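Local coordinates for VgrG protein (Vibrio cholerae, PDB 4E1D) that probably cross-links host actin monomers covalently through its actin cross-linking domain, using ATP and divalent metal ions, at residues I25-E30 against Q173-G178; E276-T281 against E351-P356. One frame throughout, in Å; residues are numbered along the deposited sequence.

Contact 1: residues I25-E30 against Q173-G178; sequences IGIENE and QQATVG. With MN (manganese (II) ion), chain D; ADP (adenosine-5'-diphosphate), chain B.
G26 and E28 pair with T176 and Q174 as the hydrogen-bonded pairs of an antiparallel beta ladder, whose two strands run through the interior of the actin cross-linking domain and offer one face to ADP. Four backbone bonds join them; T176 N lies 2.7 Å from G26 O, and E28 N lies 2.9 Å from Q174 O. On its other edge strand 24-32 pairs antiparallel with strand 85-97, so it is flanked by a strand on each side.

The nucleotide face carries G26, E28, Q174 and T176. Glycine suits its place because the ribose lies directly on the backbone, with ADP O2' 3.2 Å from G26 CA. E28 has CG beside its own backbone N (chi1 -71°) and an extended chain beyond, which carries the carboxylate out to the phosphates. There E28 OE2 binds manganese at 2.2 Å, an ion also held by ADP O3B and by E90. A water bound 2.8 Å from E28 OE1 also bonds to T176 OG1 and ADP O3', linking strand, strand and sugar.

On the opposite face I25, I27, A175 and V177 form an apolar patch. I25 CD1 touches V177 CG2 at 3.9 Å, the small A175 CB fits near both isoleucines, and M111 of helix 101-124 packs on I27. Beyond it the same face turns polar, with the N29 and Q173 side chains side by side and their amide planes 48° apart. Q173 NE2, which also bonds to P364 O, reaches N29 OD1 at 3.0 Å from well above the N29 carbonyl plane, 61° out of it.

Contact 2: residues E276-T281 against E351-P356; sequences EILPRT and EFRTVP. With ADP (adenosine-5'-diphosphate), chain B; SO4 (sulfate ion), chain E.
I277 faces F352 and L278 faces E351 across a short antiparallel beta ladder, where strand 277-279 lies beside the end of strand 344-352. L278 and E351 are the hydrogen-bonded pair, with E351 O 2.8 Å from L278 N. Just before it, E276 leaves helix 269-275 with a positive phi of 73°, and its carbonyl takes both R353 N and a water that also bonds to T354 N.

The apolar face rests on I277 and F352, which lie side by side. I277 CG1 and CD1 both press on one corner of the ring, CD1 being 3.7 Å from F352 CE2, while I277 CG2 sits over a ring face. L194 and L195 of helix 190-196 also pack on F352, a buried place that suits a large aromatic side chain.

On the other face L278 lies alongside E351, whose carboxylate meets two arginines. E351 has CG opposite its backbone N (chi1 -173°) and stays extended, placing its carboxylate between them and near a manganese ion. Both arginines are bent at chi2 and chi3. R280 folds so that its CD lies 3.5 Å from E351 OE1, and its NE makes a long salt bridge of 3.7 Å to the same oxygen, the guanidinium and carboxylate planes being 89° apart. Its NH2 comes within 3.1 Å of ADP O2B, and H331 O accepts from its NH1.

R353 curls back within its own segment, its NE held by N273. R353 NH1 meets E351 OE2 on the syn side at 2.7 Å. The outer edge of the same guanidinium holds a sulfate, probably from the crystallisation liquor, that K272 also binds, with R353 NH2 lying 2.9 Å from sulfate O2.

In the fold
Both contacts are largely buried near the centre of the chain, about 9 Å apart between centres, and both reach ADP. They belong to neighbouring strands, since 167-180 pairs with 344-352, and a probable backbone hydrogen bond joins A175 O of contact 1 to F352 N of contact 2 at 2.7 Å. Contact 1 is the longer, regular ladder, and its carboxylate and glycine serve metal and ribose. Contact 2 is shorter and partly loop, with E276 at the exposed margin; R280 brings positive charge to the diphosphate, while R353 holds a sulfate. A metal-binding glutamate and an arginine thus reach the diphosphate from segments whose strands have two others between them, consistent with a nucleotide-binding active site.

Contact 1: residues I25-E30 against Q173-G178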
loop_
_atom_site.group_PDB
_atom_site.type_symbol
_atom_site.label_atom_id
_atom_site.label_comp_id
_atom_site.label_asym_id
_atom_site.label_seq_id
_atom_site.Cartn_x
_atom_site.Cartn_y
_atom_site.Cartn_z
ATOM N N ILE A 25 5.472 -3.052 9.584
ATOM C CA ILE A 25 5.565 -1.808 8.826
ATOM C C ILE A 25 6.378 -1.948 7.526
ATOM O O ILE A 25 7.444 -2.564 7.507
ATOM C CB ILE A 25 5.993 -0.596 9.712
ATOM C CG1 ILE A 25 5.819 0.756 8.961
ATOM C CG2 ILE A 25 7.407 -0.782 10.299
ATOM C CD1 ILE A 25 5.503 1.952 9.818
ATOM N N GLY A 26 5.829 -1.375 6.461
ATOM C CA GLY A 26 6.414 -1.307 5.132
ATOM C C GLY A 26 6.373 0.121 4.627
ATOM O O GLY A 26 5.444 0.861 4.962
ATOM N N ILE A 27 7.395 0.544 3.858
ATOM C CA ILE A 27 7.462 1.914 3.336
ATOM C C ILE A 27 7.601 1.966 1.821
ATOM O O ILE A 27 8.137 1.040 1.215
ATOM C CB ILE A 27 8.510 2.818 4.070
ATOM C CG1 ILE A 27 9.959 2.314 3.864
ATOM C CG2 ILE A 27 8.166 3.005 5.565
ATOM C CD1 ILE A 27 11.067 3.314 4.120
ATOM N N GLU A 28 7.115 3.055 1.221
ATOM C CA GLU A 28 7.207 3.323 -0.211
ATOM C C GLU A 28 7.886 4.659 -0.347
ATOM O O GLU A 28 7.523 5.598 0.362
ATOM C CB GLU A 28 5.829 3.348 -0.871
ATOM C CG GLU A 28 5.181 1.984 -0.968
ATOM C CD GLU A 28 3.719 2.059 -1.346
ATOM O OE1 GLU A 28 2.882 2.281 -0.443
ATOM O OE2 GLU A 28 3.415 1.937 -2.554
ATOM N N ASN A 29 8.897 4.740 -1.219
ATOM C CA ASN A 29 9.691 5.945 -1.391
ATOM C C ASN A 29 9.936 6.276 -2.857
ATOM O O ASN A 29 10.848 5.717 -3.464
ATOM C CB ASN A 29 11.004 5.784 -0.611
ATOM C CG ASN A 29 11.819 7.036 -0.442
ATOM O OD1 ASN A 29 11.299 8.157 -0.373
ATOM N ND2 ASN A 29 13.124 6.852 -0.310
ATOM N N GLU A 30 9.123 7.186 -3.418
ATOM C CA GLU A 30 9.261 7.611 -4.806
ATOM C C GLU A 30 10.415 8.616 -4.908
ATOM O O GLU A 30 10.412 9.644 -4.224
ATOM C CB GLU A 30 7.943 8.177 -5.353
ATOM C CG GLU A 30 7.955 8.378 -6.859
ATOM C CD GLU A 30 6.790 9.163 -7.431
ATOM O OE1 GLU A 30 6.446 8.937 -8.611
ATOM O OE2 GLU A 30 6.223 10.010 -6.705
ATOM N N GLN A 173 6.432 9.836 -0.298
ATOM C CA GLN A 173 6.480 8.810 0.740
ATOM C C GLN A 173 5.134 8.332 1.294
ATOM O O GLN A 173 4.205 9.122 1.496
ATOM C CB GLN A 173 7.420 9.228 1.874
ATOM C CG GLN A 173 8.878 9.274 1.446
ATOM C CD GLN A 173 9.837 9.788 2.498
ATOM O OE1 GLN A 173 9.489 10.575 3.390
ATOM N NE2 GLN A 173 11.097 9.393 2.375
ATOM N N GLN A 174 5.068 7.011 1.553
ATOM C CA GLN A 174 3.937 6.286 2.121
ATOM C C GLN A 174 4.435 5.236 3.097
ATOM O O GLN A 174 5.582 4.798 3.022
ATOM C CB GLN A 174 3.093 5.623 1.026
ATOM C CG GLN A 174 1.904 6.450 0.609
ATOM C CD GLN A 174 1.853 6.555 -0.891
ATOM O OE1 GLN A 174 1.351 5.666 -1.594
ATOM N NE2 GLN A 174 2.399 7.640 -1.422
ATOM N N ALA A 175 3.555 4.832 4.007
ATOM C CA ALA A 175 3.810 3.792 4.995
ATOM C C ALA A 175 2.603 2.872 5.039
ATOM O O ALA A 175 1.483 3.329 4.828
ATOM C CB ALA A 175 4.065 4.405 6.364
ATOM N N THR A 176 2.833 1.577 5.264
ATOM C CA THR A 176 1.800 0.553 5.373
ATOM C C THR A 176 1.996 -0.205 6.688
ATOM O O THR A 176 3.062 -0.779 6.927
ATOM C CB THR A 176 1.741 -0.337 4.120
ATOM O OG1 THR A 176 1.395 0.476 2.998
ATOM C CG2 THR A 176 0.715 -1.458 4.245
ATOM N N VAL A 177 0.971 -0.162 7.554
ATOM C CA VAL A 177 0.991 -0.806 8.865
ATOM C C VAL A 177 0.082 -2.034 8.850
ATOM O O VAL A 177 -1.054 -1.961 8.386
ATOM C CB VAL A 177 0.659 0.205 10.007
ATOM C CG1 VAL A 177 0.484 -0.488 11.360
ATOM C CG2 VAL A 177 1.717 1.303 10.105
ATOM N N GLY A 178 0.622 -3.150 9.318
ATOM C CA GLY A 178 -0.082 -4.418 9.420
ATOM C C GLY A 178 -0.274 -4.809 10.867
ATOM O O GLY A 178 0.703 -4.886 11.616
HETATM MN MN MN D . 3.667 1.327 -4.658
HETATM P PB ADP B . 0.930 -0.762 -4.194
HETATM O O1B ADP B . 1.095 -1.071 -5.620
HETATM O O2B ADP B . -0.528 -0.975 -3.782
HETATM O O3B ADP B . 1.342 0.677 -3.914
HETATM P PA ADP B . 3.379 -2.222 -3.358
HETATM O O1A ADP B . 3.508 -3.634 -3.795
HETATM O O2A ADP B . 4.189 -1.311 -4.322
HETATM O O3A ADP B . 1.841 -1.771 -3.347
HETATM O "O5'" ADP B . 3.952 -2.060 -1.881
HETATM C "C5'" ADP B . 3.174 -2.602 -0.804
HETATM C "C4'" ADP B . 3.649 -2.028 0.505
HETATM O "O4'" ADP B . 3.154 -2.828 1.600
HETATM C "C3'" ADP B . 5.162 -1.930 0.696
HETATM O "O3'" ADP B . 5.548 -0.684 1.267
HETATM C "C2'" ADP B . 5.477 -3.153 1.562
HETATM O "O2'" ADP B . 6.624 -3.004 2.386
HETATM C "C1'" ADP B . 4.232 -3.218 2.426
HETATM N N9 ADP B . 3.937 -4.537 2.993
HETATM C C8 ADP B . 3.861 -5.729 2.328
HETATM N N7 ADP B . 3.609 -6.756 3.109
HETATM C C5 ADP B . 3.509 -6.191 4.376
HETATM C C6 ADP B . 3.293 -6.746 5.652
HETATM N N6 ADP B . 3.182 -8.048 5.875
HETATM N N1 ADP B . 3.272 -5.899 6.710
HETATM C C2 ADP B . 3.467 -4.590 6.492
HETATM N N3 ADP B . 3.695 -3.953 5.339
HETATM C C4 ADP B . 3.706 -4.813 4.308
HETATM O O HOH W 1 3.873 1.534 2.091
#

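Contact 2: residues E276-T281 against E351-P356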
loop_
_atom_site.group_PDB
_atom_site.type_symbol
_atom_site.label_atom_id
_atom_site.label_comp_id
_atom_site.label_asym_id
_atom_site.label_seq_id
_atom_site.Cartn_x
_atom_site.Cartn_y
_atom_site.Cartn_z
ATOM N N GLU A 276 -7.484 8.516 3.667
ATOM C CA GLU A 276 -6.343 8.984 4.484
ATOM C C GLU A 276 -5.555 7.779 4.975
ATOM O O GLU A 276 -4.379 7.642 4.630
ATOM C CB GLU A 276 -6.760 9.914 5.641
ATOM C CG GLU A 276 -7.349 11.236 5.186
ATOM C CD GLU A 276 -7.854 12.130 6.300
ATOM O OE1 GLU A 276 -8.794 12.918 6.043
ATOM O OE2 GLU A 276 -7.305 12.056 7.423
ATOM N N ILE A 277 -6.211 6.904 5.769
ATOM C CA ILE A 277 -5.666 5.631 6.220
ATOM C C ILE A 277 -6.451 4.617 5.365
ATOM O O ILE A 277 -7.618 4.324 5.647
ATOM C CB ILE A 277 -5.793 5.425 7.759
ATOM C CG1 ILE A 277 -5.036 6.538 8.526
ATOM C CG2 ILE A 277 -5.308 4.031 8.171
ATOM C CD1 ILE A 277 -5.247 6.597 10.050
ATOM N N LEU A 278 -5.833 4.182 4.253
ATOM C CA LEU A 278 -6.446 3.290 3.270
ATOM C C LEU A 278 -6.399 1.781 3.603
ATOM O O LEU A 278 -5.312 1.206 3.603
ATOM C CB LEU A 278 -5.877 3.593 1.860
ATOM C CG LEU A 278 -6.318 2.698 0.705
ATOM C CD1 LEU A 278 -7.741 3.006 0.273
ATOM C CD2 LEU A 278 -5.360 2.810 -0.469
ATOM N N PRO A 279 -7.563 1.106 3.827
ATOM C CA PRO A 279 -7.533 -0.355 4.055
ATOM C C PRO A 279 -6.948 -1.061 2.830
ATOM O O PRO A 279 -7.329 -0.757 1.693
ATOM C CB PRO A 279 -9.006 -0.717 4.293
ATOM C CG PRO A 279 -9.663 0.582 4.676
ATOM C CD PRO A 279 -8.947 1.615 3.857
ATOM N N ARG A 280 -5.950 -1.929 3.069
ATOM C CA ARG A 280 -5.219 -2.653 2.027
ATOM C C ARG A 280 -5.557 -4.138 1.951
ATOM O O ARG A 280 -5.066 -4.831 1.068
ATOM C CB ARG A 280 -3.699 -2.434 2.190
ATOM C CG ARG A 280 -3.220 -1.006 1.882
ATOM C CD ARG A 280 -3.246 -0.642 0.398
ATOM N NE ARG A 280 -2.336 -1.472 -0.400
ATOM C CZ ARG A 280 -2.724 -2.425 -1.243
ATOM N NH1 ARG A 280 -4.016 -2.674 -1.428
ATOM N NH2 ARG A 280 -1.824 -3.131 -1.914
ATOM N N THR A 281 -6.404 -4.622 2.865
ATOM C CA THR A 281 -6.823 -6.019 2.937
ATOM C C THR A 281 -8.298 -6.134 2.550
ATOM O O THR A 281 -9.081 -5.233 2.866
ATOM C CB THR A 281 -6.509 -6.592 4.347
ATOM O OG1 THR A 281 -5.141 -6.333 4.682
ATOM C CG2 THR A 281 -6.784 -8.097 4.466
ATOM N N GLU A 351 -2.622 1.620 4.500
ATOM C CA GLU A 351 -1.702 2.539 3.844
ATOM C C GLU A 351 -1.965 3.970 4.286
ATOM O O GLU A 351 -3.074 4.477 4.118
ATOM C CB GLU A 351 -1.838 2.427 2.319
ATOM C CG GLU A 351 -0.813 3.212 1.519
ATOM C CD GLU A 351 -1.088 3.218 0.029
ATOM O OE1 GLU A 351 -1.401 2.145 -0.536
ATOM O OE2 GLU A 351 -0.989 4.306 -0.578
ATOM N N PHE A 352 -0.934 4.619 4.832
ATOM C CA PHE A 352 -0.992 6.020 5.229
ATOM C C PHE A 352 -0.635 6.813 3.985
ATOM O O PHE A 352 0.538 6.833 3.593
ATOM C CB PHE A 352 -0.020 6.297 6.387
ATOM C CG PHE A 352 -0.492 5.725 7.700
ATOM C CD1 PHE A 352 -0.294 4.384 8.006
ATOM C CD2 PHE A 352 -1.148 6.525 8.628
ATOM C CE1 PHE A 352 -0.754 3.854 9.210
ATOM C CE2 PHE A 352 -1.578 6.000 9.849
ATOM C CZ PHE A 352 -1.383 4.666 10.128
ATOM N N ARG A 353 -1.663 7.387 3.317
ATOM C CA ARG A 353 -1.527 8.152 2.068
ATOM C C ARG A 353 -0.526 9.293 2.183
ATOM O O ARG A 353 0.180 9.596 1.221
ATOM C CB ARG A 353 -2.892 8.598 1.526
ATOM C CG ARG A 353 -3.849 7.423 1.238
ATOM C CD ARG A 353 -3.404 6.563 0.067
ATOM N NE ARG A 353 -3.543 7.275 -1.205
ATOM C CZ ARG A 353 -3.007 6.879 -2.355
ATOM N NH1 ARG A 353 -2.282 5.767 -2.410
ATOM N NH2 ARG A 353 -3.202 7.585 -3.462
ATOM N N THR A 354 -0.454 9.888 3.381
ATOM C CA THR A 354 0.490 10.906 3.834
ATOM C C THR A 354 1.054 10.312 5.134
ATOM O O THR A 354 0.290 9.803 5.965
ATOM C CB THR A 354 -0.202 12.268 4.070
ATOM O OG1 THR A 354 -0.721 12.757 2.833
ATOM C CG2 THR A 354 0.745 13.314 4.670
ATOM N N VAL A 355 2.381 10.321 5.284
ATOM C CA VAL A 355 2.995 9.767 6.483
ATOM C C VAL A 355 2.739 10.725 7.657
ATOM O O VAL A 355 3.125 11.898 7.576
ATOM C CB VAL A 355 4.497 9.423 6.311
ATOM C CG1 VAL A 355 5.053 8.776 7.575
ATOM C CG2 VAL A 355 4.723 8.516 5.106
ATOM N N PRO A 356 2.050 10.274 8.733
ATOM C CA PRO A 356 1.814 11.180 9.870
ATOM C C PRO A 356 3.081 11.349 10.710
ATOM O O PRO A 356 4.034 10.580 10.541
ATOM C CB PRO A 356 0.698 10.478 10.648
ATOM C CG PRO A 356 0.915 9.031 10.382
ATOM C CD PRO A 356 1.510 8.922 8.997
HETATM P PB ADP B . 0.930 -0.762 -4.194
HETATM O O1B ADP B . 1.095 -1.071 -5.620
HETATM O O2B ADP B . -0.528 -0.975 -3.782
HETATM O O3B ADP B . 1.342 0.677 -3.914
HETATM P PA ADP B . 3.379 -2.222 -3.358
HETATM O O1A ADP B . 3.508 -3.634 -3.795
HETATM O O2A ADP B . 4.189 -1.311 -4.322
HETATM O O3A ADP B . 1.841 -1.771 -3.347
HETATM O "O5'" ADP B . 3.952 -2.060 -1.881
HETATM C "C5'" ADP B . 3.174 -2.602 -0.804
HETATM C "C4'" ADP B . 3.649 -2.028 0.505
HETATM O "O4'" ADP B . 3.154 -2.828 1.600
HETATM C "C3'" ADP B . 5.162 -1.930 0.696
HETATM O "O3'" ADP B . 5.548 -0.684 1.267
HETATM C "C2'" ADP B . 5.477 -3.153 1.562
HETATM O "O2'" ADP B . 6.624 -3.004 2.386
HETATM C "C1'" ADP B . 4.232 -3.218 2.426
HETATM N N9 ADP B . 3.937 -4.537 2.993
HETATM C C8 ADP B . 3.861 -5.729 2.328
HETATM N N7 ADP B . 3.609 -6.756 3.109
HETATM C C5 ADP B . 3.509 -6.191 4.376
HETATM C C6 ADP B . 3.293 -6.746 5.652
HETATM N N6 ADP B . 3.182 -8.048 5.875
HETATM N N1 ADP B . 3.272 -5.899 6.710
HETATM C C2 ADP B . 3.467 -4.590 6.492
HETATM N N3 ADP B . 3.695 -3.953 5.339
HETATM C C4 ADP B . 3.706 -4.813 4.308
HETATM S S SO4 E . -1.694 5.768 -6.248
HETATM O O1 SO4 E . -0.686 5.683 -7.285
HETATM O O2 SO4 E . -2.096 7.159 -6.079
HETATM O O3 SO4 E . -2.853 4.970 -6.633
HETATM O O4 SO4 E . -1.151 5.245 -4.991
HETATM O O HOH W 2 -3.066 9.946 4.985
#